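Local coordinates for protein xyloglucanase (Paenibacillus pabuli, PDB 2JEP) that hydrolyses xyloglucan of the plant cell wall as a family 5 glycoside hydrolase built on a TIM barrel, at residues A[214-217]-A[218-221]; A[112-115]-A[116-120]. All coordinates share one frame; numbering follows the deposited sequence.

Interaction 1: residues A[214-217]-A[218-221]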
# COMPACT_ATOMS: atom_id res chain seq x y z
N GLY A 214 -5.88 9.92 -21.39
CA GLY A 214 -6.79 11.02 -21.29
C GLY A 214 -7.26 11.42 -19.92
O GLY A 214 -6.79 10.96 -18.87
N GLY A 215 -8.22 12.31 -19.96
CA GLY A 215 -8.93 12.80 -18.81
C GLY A 215 -8.09 13.45 -17.75
O GLY A 215 -7.19 14.25 -18.02
N ASN A 216 -8.37 13.07 -16.52
CA ASN A 216 -7.68 13.63 -15.39
C ASN A 216 -6.37 12.88 -15.08
O ASN A 216 -5.72 13.20 -14.09
CB ASN A 216 -8.61 13.58 -14.17
CG ASN A 216 -8.07 14.37 -12.99
OD1 ASN A 216 -7.64 15.51 -13.14
ND2 ASN A 216 -8.07 13.75 -11.81
N ASN A 217 -5.99 11.91 -15.90
CA ASN A 217 -4.77 11.15 -15.60
C ASN A 217 -3.51 11.98 -15.72
O ASN A 217 -2.49 11.65 -15.12
CB ASN A 217 -4.67 9.94 -16.50
CG ASN A 217 -5.73 8.91 -16.17
OD1 ASN A 217 -6.21 8.85 -15.04
ND2 ASN A 217 -6.09 8.09 -17.15
N ASN A 218 -3.54 13.07 -16.48
CA ASN A 218 -2.39 13.92 -16.57
C ASN A 218 -2.19 14.79 -15.34
O ASN A 218 -1.13 15.39 -15.18
CB ASN A 218 -2.39 14.72 -17.88
CG ASN A 218 -3.44 15.79 -17.92
OD1 ASN A 218 -4.33 15.82 -17.11
ND2 ASN A 218 -3.33 16.68 -18.91
N ALA A 219 -3.19 14.81 -14.44
CA ALA A 219 -3.14 15.67 -13.26
C ALA A 219 -3.17 14.96 -11.93
O ALA A 219 -2.83 15.55 -10.92
CB ALA A 219 -4.28 16.70 -13.32
N ARG A 220 -3.60 13.70 -11.90
CA ARG A 220 -3.86 13.04 -10.62
C ARG A 220 -2.57 12.71 -9.86
O ARG A 220 -1.48 12.70 -10.43
CB ARG A 220 -4.73 11.82 -10.80
CG ARG A 220 -4.02 10.59 -11.25
CD ARG A 220 -4.92 9.33 -11.24
NE ARG A 220 -5.98 9.43 -12.24
CZ ARG A 220 -7.22 9.84 -12.03
NH1 ARG A 220 -7.67 10.15 -10.83
NH2 ARG A 220 -8.03 9.98 -13.06
N TRP A 221 -2.72 12.42 -8.58
CA TRP A 221 -1.60 11.95 -7.79
C TRP A 221 -1.24 10.51 -8.13
O TRP A 221 -2.11 9.64 -8.28
CB TRP A 221 -1.95 12.05 -6.31
CG TRP A 221 -2.06 13.45 -5.83
CD1 TRP A 221 -3.19 14.22 -5.77
CD2 TRP A 221 -0.99 14.25 -5.33
NE1 TRP A 221 -2.87 15.46 -5.28
CE2 TRP A 221 -1.53 15.51 -5.00
CE3 TRP A 221 0.37 14.05 -5.17
CZ2 TRP A 221 -0.74 16.55 -4.48
CZ3 TRP A 221 1.15 15.08 -4.67
CH2 TRP A 221 0.58 16.31 -4.33
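R220 and N217 are brought together by their torsions: R220 sets CG between its own backbone N and carbonyl carbon (chi1 80°) and bends again at chi3, turning its guanidinium back toward the N217 side chain, while N217 holds CG anti to its carbonyl carbon and lays its amide alongside. The setting is the loop of the TIM barrel that leads from helix 193-211 into strand 222-225. Here R220 grips N217 side-on with two nitrogens that share one oxygen: NE of R220 lies 2.9 Å from OD1 of N217, and NH2 of R220 is also 2.9 Å from that OD1. The oxygen sits almost in the guanidinium plane, yet the amide plane is turned 65° from it; NE arrives in the carbonyl plane of the amide and NH2 is tilted from it. The N217 amide is anchored at its other end as well, ND2 bonding to T213 OG1 and A165 O. L175 O, at the start of the neighbouring barrel strand 175-178, takes NH1 of R220, and Y171 O takes NH2, so the buried cation is held mostly by neutral oxygens. N216 crosses over one guanidinium face with its amide nearly perpendicular, ND2 standing 3.8 Å from NH1 of R220 and bonding instead to D173 OD1 and Y171 O. A leucine in the arginine's place would probably leave OD1 of N217 without the two donors that grip it and L175 O without its NH1 partner, while Y171 O would keep the bond from N216. The backbone closes a type I beta turn, N216 to A219: N of A219 reaches O of N216 at 3.0 Å, from above the carbonyl plane, and N of R220 adds a weak bond of 3.1 Å to that same O.

Interaction 2: residues A[112-115]-A[116-120]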
# COMPACT_ATOMS: atom_id res chain seq x y z
N ILE A 112 -13.01 -4.43 -10.94
CA ILE A 112 -12.16 -3.49 -10.21
C ILE A 112 -12.85 -2.13 -10.15
O ILE A 112 -12.88 -1.47 -9.08
CB ILE A 112 -10.77 -3.35 -10.88
CG1 ILE A 112 -10.04 -4.70 -10.87
CG2 ILE A 112 -9.95 -2.21 -10.24
CD1 ILE A 112 -8.93 -4.83 -11.94
N GLN A 113 -13.43 -1.70 -11.27
CA GLN A 113 -14.11 -0.41 -11.28
C GLN A 113 -15.30 -0.39 -10.32
O GLN A 113 -15.53 0.60 -9.64
CB GLN A 113 -14.53 -0.02 -12.69
CG GLN A 113 -15.42 1.18 -12.71
CD GLN A 113 -15.79 1.59 -14.08
OE1 GLN A 113 -16.40 0.81 -14.82
NE2 GLN A 113 -15.46 2.81 -14.43
N GLN A 114 -16.05 -1.48 -10.24
CA GLN A 114 -17.17 -1.52 -9.32
C GLN A 114 -16.68 -1.35 -7.86
O GLN A 114 -17.26 -0.61 -7.08
CB GLN A 114 -17.95 -2.82 -9.50
CG GLN A 114 -19.29 -2.85 -8.82
CD GLN A 114 -20.38 -2.08 -9.55
OE1 GLN A 114 -21.55 -2.14 -9.17
NE2 GLN A 114 -20.01 -1.35 -10.59
N VAL A 115 -15.61 -2.04 -7.50
CA VAL A 115 -15.10 -1.97 -6.15
C VAL A 115 -14.53 -0.57 -5.86
O VAL A 115 -14.77 -0.01 -4.77
CB VAL A 115 -14.07 -3.09 -5.91
CG1 VAL A 115 -13.41 -2.98 -4.52
CG2 VAL A 115 -14.76 -4.47 -6.05
N VAL A 116 -13.79 -0.00 -6.81
CA VAL A 116 -13.35 1.39 -6.68
C VAL A 116 -14.55 2.28 -6.40
O VAL A 116 -14.51 3.13 -5.51
CB VAL A 116 -12.60 1.84 -7.93
CG1 VAL A 116 -12.51 3.40 -7.98
CG2 VAL A 116 -11.24 1.20 -7.99
N ASP A 117 -15.63 2.11 -7.17
CA ASP A 117 -16.79 2.96 -6.99
C ASP A 117 -17.43 2.83 -5.60
O ASP A 117 -17.98 3.80 -5.07
CB ASP A 117 -17.84 2.66 -8.06
CG ASP A 117 -17.48 3.18 -9.43
OD1 ASP A 117 -16.57 4.02 -9.52
OD2 ASP A 117 -18.21 2.77 -10.38
N TYR A 118 -17.36 1.65 -4.98
CA TYR A 118 -17.90 1.52 -3.63
C TYR A 118 -17.28 2.54 -2.69
O TYR A 118 -17.95 3.04 -1.82
CB TYR A 118 -17.65 0.13 -3.02
CG TYR A 118 -18.26 -1.06 -3.73
CD1 TYR A 118 -19.27 -0.93 -4.65
CD2 TYR A 118 -17.80 -2.35 -3.47
CE1 TYR A 118 -19.80 -2.05 -5.30
CE2 TYR A 118 -18.34 -3.44 -4.09
CZ TYR A 118 -19.32 -3.29 -5.02
OH TYR A 118 -19.81 -4.42 -5.65
N ALA A 119 -15.99 2.79 -2.86
CA ALA A 119 -15.26 3.77 -2.03
C ALA A 119 -15.35 5.18 -2.60
O ALA A 119 -15.64 6.14 -1.88
CB ALA A 119 -13.78 3.36 -1.89
N TYR A 120 -15.14 5.31 -3.91
CA TYR A 120 -15.14 6.63 -4.54
C TYR A 120 -16.50 7.32 -4.41
O TYR A 120 -16.56 8.53 -4.16
CB TYR A 120 -14.73 6.48 -6.00
CG TYR A 120 -14.62 7.74 -6.81
CD1 TYR A 120 -13.45 8.46 -6.84
CD2 TYR A 120 -15.69 8.19 -7.58
CE1 TYR A 120 -13.34 9.61 -7.63
CE2 TYR A 120 -15.60 9.33 -8.34
CZ TYR A 120 -14.42 10.03 -8.38
OH TYR A 120 -14.27 11.17 -9.16
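Y118 folds its ring back along the helix over the preceding turn, where it covers the backbone of Q114 and V115. With CG anti to its carbonyl carbon (chi1 -62°), the ring turns one face to the main chain: CA of V115 makes a CH-pi contact 4.1 Å from the ring centroid, 21° off the normal, and O of Q114 lies above the same face toward the rim. Beside it, CG2 of V115 meets CE2 of Y118 at 4.2 Å. In the conformer described, one of two, Q114 sets CG anti to its backbone N (chi1 -167°), which brings CG to 3.6 Å from OH of Y118; the bend at chi2 then turns the amide steeply to the ring. The hydroxyl itself bonds to R111 NH1. Q113, also in one of two conformers, runs extended beyond CG, and CG itself lies 4.0 Å from OD2 of D117. Both side chains reach Y171 OH, Q113 through NE2 in this conformer and D117 through OD1. On the inner side the contact is apolar, CG2 of I112 lying 4.3 Å from CG2 of V116. In the main chain, N of V116 is 2.9 Å from O of I112 in a nearly straight bond, and those from D117 to Q113 and from Y118 to Q114 follow. V115, V116 and A119 pack on strand 85-88, V116 and A119 also on strand 125-128, and Y118 lies against helix 72-80. Such i to i+3 and i to i+4 spacing, with one face apolar and the other polar, belongs to the amphipathic helix of a beta-alpha-beta unit in a TIM barrel.

Interactions 1 and 2 lie in the same barrel, their centres 18 Å apart and their nearest atoms about 7 Å apart without touching. Interaction 2 is regular helix between strands 85-88 and 125-128, with valines and an isoleucine buried inward and glutamines outward; interaction 1 is irregular loop leading into strand 222-225, where the buried groups are polar and meet through hydrogen bonds. Both are partly buried, with exposed residues at the edge. The loop round Y171 connects them: its carbonyl serves the arginine and asparagine of interaction 1, and its hydroxyl serves the glutamine and aspartate of interaction 2.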